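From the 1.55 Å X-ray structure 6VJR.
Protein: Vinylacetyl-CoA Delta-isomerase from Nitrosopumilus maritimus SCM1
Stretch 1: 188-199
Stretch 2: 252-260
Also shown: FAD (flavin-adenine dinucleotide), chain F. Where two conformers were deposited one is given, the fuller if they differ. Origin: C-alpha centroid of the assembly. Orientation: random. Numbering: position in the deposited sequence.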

# COMPACT_ATOMS: atom_id res chain seq x y z
N THR A 188 -4.83 -30.76 4.89
CA THR A 188 -4.79 -30.31 6.26
C THR A 188 -5.38 -31.38 7.18
O THR A 188 -6.54 -31.76 7.03
CB THR A 188 -5.56 -28.97 6.37
OG1 THR A 188 -4.86 -27.96 5.63
CG2 THR A 188 -5.69 -28.50 7.80
N GLY A 189 -4.57 -31.80 8.16
CA GLY A 189 -5.04 -32.65 9.24
C GLY A 189 -5.49 -34.04 8.78
O GLY A 189 -6.16 -34.74 9.53
N CYS A 190 -5.13 -34.46 7.58
CA CYS A 190 -5.67 -35.72 7.05
C CYS A 190 -5.31 -36.94 7.91
O CYS A 190 -6.16 -37.81 8.19
CB CYS A 190 -5.26 -35.96 5.61
SG CYS A 190 -3.48 -35.91 5.27
N ILE A 191 -4.08 -36.99 8.40
CA ILE A 191 -3.59 -38.07 9.24
C ILE A 191 -4.29 -38.05 10.61
O ILE A 191 -4.38 -39.09 11.27
CB ILE A 191 -2.06 -38.03 9.30
CG1 ILE A 191 -1.50 -38.34 7.89
CG2 ILE A 191 -1.49 -38.99 10.35
CD1 ILE A 191 -0.09 -37.80 7.70
N ASN A 192 -4.77 -36.87 11.02
CA ASN A 192 -5.47 -36.63 12.27
C ASN A 192 -6.98 -36.81 12.13
O ASN A 192 -7.69 -36.54 13.07
CB ASN A 192 -5.15 -35.23 12.79
CG ASN A 192 -3.67 -35.05 13.05
OD1 ASN A 192 -2.92 -36.02 13.14
ND2 ASN A 192 -3.24 -33.80 13.20
N SER A 193 -7.45 -37.23 10.95
CA SER A 193 -8.86 -37.33 10.64
C SER A 193 -9.33 -38.80 10.73
O SER A 193 -8.52 -39.73 10.58
CB SER A 193 -9.14 -36.80 9.24
OG SER A 193 -8.81 -35.43 9.05
N HIS A 194 -10.64 -38.98 10.88
CA HIS A 194 -11.30 -40.28 10.86
C HIS A 194 -11.79 -40.65 9.45
O HIS A 194 -11.72 -41.82 9.05
CB HIS A 194 -12.43 -40.33 11.89
CG HIS A 194 -12.00 -40.05 13.28
ND1 HIS A 194 -12.27 -38.85 13.90
CD2 HIS A 194 -11.24 -40.74 14.15
CE1 HIS A 194 -11.77 -38.88 15.14
NE2 HIS A 194 -11.11 -40.01 15.30
N TRP A 195 -12.37 -39.68 8.75
CA TRP A 195 -12.83 -39.81 7.38
C TRP A 195 -12.29 -38.65 6.56
O TRP A 195 -12.11 -37.57 7.10
CB TRP A 195 -14.35 -39.79 7.29
CG TRP A 195 -14.99 -40.99 7.93
CD1 TRP A 195 -15.27 -41.21 9.24
CD2 TRP A 195 -15.40 -42.17 7.22
NE1 TRP A 195 -15.84 -42.45 9.40
CE2 TRP A 195 -15.93 -43.06 8.18
CE3 TRP A 195 -15.42 -42.53 5.87
CZ2 TRP A 195 -16.43 -44.30 7.82
CZ3 TRP A 195 -15.89 -43.77 5.53
CH2 TRP A 195 -16.40 -44.63 6.49
N ILE A 196 -12.13 -38.89 5.26
CA ILE A 196 -11.68 -37.89 4.30
C ILE A 196 -12.66 -37.92 3.12
O ILE A 196 -12.99 -39.01 2.62
CB ILE A 196 -10.26 -38.21 3.86
CG1 ILE A 196 -9.29 -38.10 5.06
CG2 ILE A 196 -9.86 -37.29 2.72
CD1 ILE A 196 -7.97 -38.79 4.89
N ILE A 197 -13.18 -36.74 2.75
CA ILE A 197 -14.08 -36.62 1.61
C ILE A 197 -13.29 -36.11 0.40
O ILE A 197 -12.78 -34.99 0.40
CB ILE A 197 -15.27 -35.69 1.91
CG1 ILE A 197 -16.06 -36.13 3.16
CG2 ILE A 197 -16.18 -35.68 0.69
CD1 ILE A 197 -17.16 -35.20 3.57
N LEU A 198 -13.20 -36.95 -0.63
CA LEU A 198 -12.55 -36.60 -1.87
C LEU A 198 -13.54 -35.80 -2.72
O LEU A 198 -14.69 -36.22 -2.86
CB LEU A 198 -12.17 -37.88 -2.63
CG LEU A 198 -11.28 -38.87 -1.88
CD1 LEU A 198 -11.11 -40.12 -2.69
CD2 LEU A 198 -9.95 -38.23 -1.50
N MET A 199 -13.06 -34.73 -3.37
CA MET A 199 -13.92 -33.87 -4.17
C MET A 199 -13.13 -33.33 -5.35
O MET A 199 -11.96 -33.05 -5.20
CB MET A 199 -14.42 -32.65 -3.37
CG MET A 199 -15.25 -32.95 -2.13
SD MET A 199 -15.58 -31.51 -1.09
CE MET A 199 -13.98 -31.36 -0.28
N GLY A 252 0.24 -27.15 12.86
CA GLY A 252 -0.59 -27.67 11.78
C GLY A 252 0.05 -28.89 11.13
O GLY A 252 1.11 -29.37 11.55
N GLN A 253 -0.66 -29.45 10.16
CA GLN A 253 -0.25 -30.68 9.51
C GLN A 253 -0.76 -30.64 8.08
O GLN A 253 -1.96 -30.40 7.88
CB GLN A 253 -0.92 -31.89 10.19
CG GLN A 253 -0.88 -33.19 9.38
CD GLN A 253 -1.59 -34.31 10.11
OE1 GLN A 253 -2.75 -34.66 9.82
NE2 GLN A 253 -0.89 -34.86 11.08
N GLU A 254 0.14 -30.96 7.15
CA GLU A 254 -0.23 -31.20 5.77
C GLU A 254 0.43 -32.49 5.30
O GLU A 254 1.55 -32.84 5.74
CB GLU A 254 0.21 -30.03 4.88
CG GLU A 254 -0.31 -28.67 5.36
CD GLU A 254 0.55 -27.99 6.43
OE1 GLU A 254 1.80 -27.94 6.29
OE2 GLU A 254 -0.06 -27.47 7.41
N ALA A 255 -0.27 -33.20 4.38
CA ALA A 255 0.35 -34.36 3.74
C ALA A 255 -0.21 -34.51 2.32
O ALA A 255 -1.30 -34.04 2.02
CB ALA A 255 0.13 -35.62 4.56
N LEU A 256 0.54 -35.24 1.49
CA LEU A 256 0.10 -35.70 0.19
C LEU A 256 -0.53 -37.08 0.37
O LEU A 256 0.09 -38.00 0.90
CB LEU A 256 1.34 -35.76 -0.70
CG LEU A 256 1.13 -36.27 -2.13
CD1 LEU A 256 0.22 -35.42 -2.96
CD2 LEU A 256 2.47 -36.47 -2.80
N ILE A 257 -1.77 -37.19 -0.08
CA ILE A 257 -2.52 -38.44 0.00
C ILE A 257 -2.48 -39.10 -1.38
O ILE A 257 -2.97 -38.56 -2.38
CB ILE A 257 -3.97 -38.20 0.41
CG1 ILE A 257 -4.12 -37.31 1.64
CG2 ILE A 257 -4.65 -39.55 0.61
CD1 ILE A 257 -5.57 -37.07 2.01
N ILE A 258 -1.83 -40.25 -1.43
CA ILE A 258 -1.80 -41.05 -2.64
C ILE A 258 -2.91 -42.09 -2.58
O ILE A 258 -3.10 -42.72 -1.55
CB ILE A 258 -0.44 -41.72 -2.87
CG1 ILE A 258 0.74 -40.77 -2.62
CG2 ILE A 258 -0.44 -42.36 -4.26
CD1 ILE A 258 0.81 -39.60 -3.58
N LEU A 259 -3.65 -42.24 -3.70
CA LEU A 259 -4.72 -43.22 -3.82
C LEU A 259 -4.40 -44.22 -4.94
O LEU A 259 -4.21 -43.81 -6.10
CB LEU A 259 -6.00 -42.47 -4.16
CG LEU A 259 -6.35 -41.29 -3.25
CD1 LEU A 259 -7.35 -40.33 -3.88
CD2 LEU A 259 -6.86 -41.76 -1.94
N ASP A 260 -4.32 -45.50 -4.59
CA ASP A 260 -4.08 -46.59 -5.53
C ASP A 260 -5.26 -47.56 -5.47
O ASP A 260 -5.33 -48.45 -4.63
CB ASP A 260 -2.77 -47.30 -5.26
CG ASP A 260 -2.43 -48.38 -6.26
OD1 ASP A 260 -3.09 -48.44 -7.31
OD2 ASP A 260 -1.53 -49.19 -5.97
PA FAD F . -0.94 -23.35 -8.29
O1A FAD F . -2.27 -23.58 -8.87
O2A FAD F . 0.20 -24.09 -8.87
O5B FAD F . -0.76 -21.77 -8.20
C5B FAD F . 0.52 -21.13 -8.43
C4B FAD F . 0.28 -19.84 -9.17
O4B FAD F . -0.11 -20.14 -10.53
C3B FAD F . -0.80 -18.91 -8.60
O3B FAD F . -0.41 -17.54 -8.76
C2B FAD F . -2.01 -19.21 -9.48
O2B FAD F . -3.00 -18.20 -9.57
C1B FAD F . -1.33 -19.47 -10.83
N9A FAD F . -2.09 -20.36 -11.70
C8A FAD F . -2.37 -21.70 -11.57
N7A FAD F . -3.06 -22.23 -12.55
C5A FAD F . -3.28 -21.15 -13.39
C6A FAD F . -3.96 -21.04 -14.62
N6A FAD F . -4.51 -22.09 -15.24
N1A FAD F . -4.06 -19.81 -15.17
C2A FAD F . -3.46 -18.78 -14.55
N3A FAD F . -2.77 -18.76 -13.42
C4A FAD F . -2.71 -19.99 -12.87
N1 FAD F . -6.52 -28.10 -0.33
C2 FAD F . -7.39 -29.10 0.02
O2 FAD F . -8.11 -29.69 -0.80
N3 FAD F . -7.53 -29.42 1.36
C4 FAD F . -6.84 -28.86 2.40
O4 FAD F . -6.94 -29.28 3.54
C4X FAD F . -5.85 -27.88 1.99
N5 FAD F . -5.10 -27.30 2.94
C5X FAD F . -4.02 -26.55 2.53
C6 FAD F . -3.07 -26.11 3.45
C7 FAD F . -1.95 -25.39 3.06
C7M FAD F . -0.89 -25.03 4.08
C8 FAD F . -1.84 -24.96 1.73
C8M FAD F . -0.69 -24.08 1.30
C9 FAD F . -2.80 -25.30 0.81
C9A FAD F . -3.89 -26.13 1.19
N10 FAD F . -4.82 -26.60 0.26
C10 FAD F . -5.77 -27.56 0.60
C1' FAD F . -4.49 -26.37 -1.16
C2' FAD F . -4.83 -25.03 -1.77
O2' FAD F . -6.23 -25.04 -2.07
C3' FAD F . -4.00 -24.81 -3.04
O3' FAD F . -2.67 -24.60 -2.61
C4' FAD F . -4.51 -23.70 -3.97
O4' FAD F . -5.74 -24.10 -4.60
C5' FAD F . -3.51 -23.33 -5.04
O5' FAD F . -3.18 -24.47 -5.81
P FAD F . -1.70 -24.92 -6.00
O1P FAD F . -1.01 -25.11 -4.73
O2P FAD F . -1.73 -26.04 -6.96
O3P FAD F . -0.94 -23.70 -6.70

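The two stretches meet at a polar junction around Gln253 and along an apolar seam that continues through Leu259. The CA atoms come closest at Thr188 and Glu254, 4.7 Å apart. The firmest link between the stretches is the hydrogen bond from Gly189 N to Gln253 O (3.0 Å, 161° at the hydrogen), and the same carbonyl oxygen receives a CA-H...O contact from Thr188 CA at 3.3 Å. Gly189 has phi/psi of 65/16, a region that favours glycine, and the chain then turns through Cys190 to Asn192.

The side chain of Gln253 reaches this turn. Its CA-to-CB bond points sideways, but chi1 and chi2 are both t, so the extended chain carries the amide to the turn. There OE1 accepts weak hydrogen bonds from Ile191 N (3.0 Å) and Asn192 N (3.2 Å), serving two backbone donors with one oxygen. NE2 in turn donates a weak bond to Asn192 OD1 (3.1 Å); Asn192 has its CA-to-CB bond toward the other stretch, and with chi1 m and chi2 at -17° its OD1 lies within reach of NE2. Within the turn, Ser193 OG, also from an m rotamer, donates to Gly189 O at 2.8 Å.

Beyond the amide, the contacts are apolar. The p rotamer of Cys190 sets SG 3.7 Å from Ala255 CB, while Cys190 CB lies 3.8 Å from Ile257 CD1. Ile191, m and t, extends CD1 to within 3.8 Å of the same Ala255 CB. Ile196 and Ile257, both m,t and directed toward each other's stretch, meet through their CD1 atoms at 4.1 Å; Leu198 and Leu259 repeat the pattern, CD1 to CD1 at 3.9 Å. The intervening Ile197 and Ile258 are out of reach, as expected from strand alternation.

At the other end, Thr188 binds the flavin: N donates to FAD O4 (2.9 Å), and OG1, in the m rotamer, donates to FAD N5 (2.8 Å).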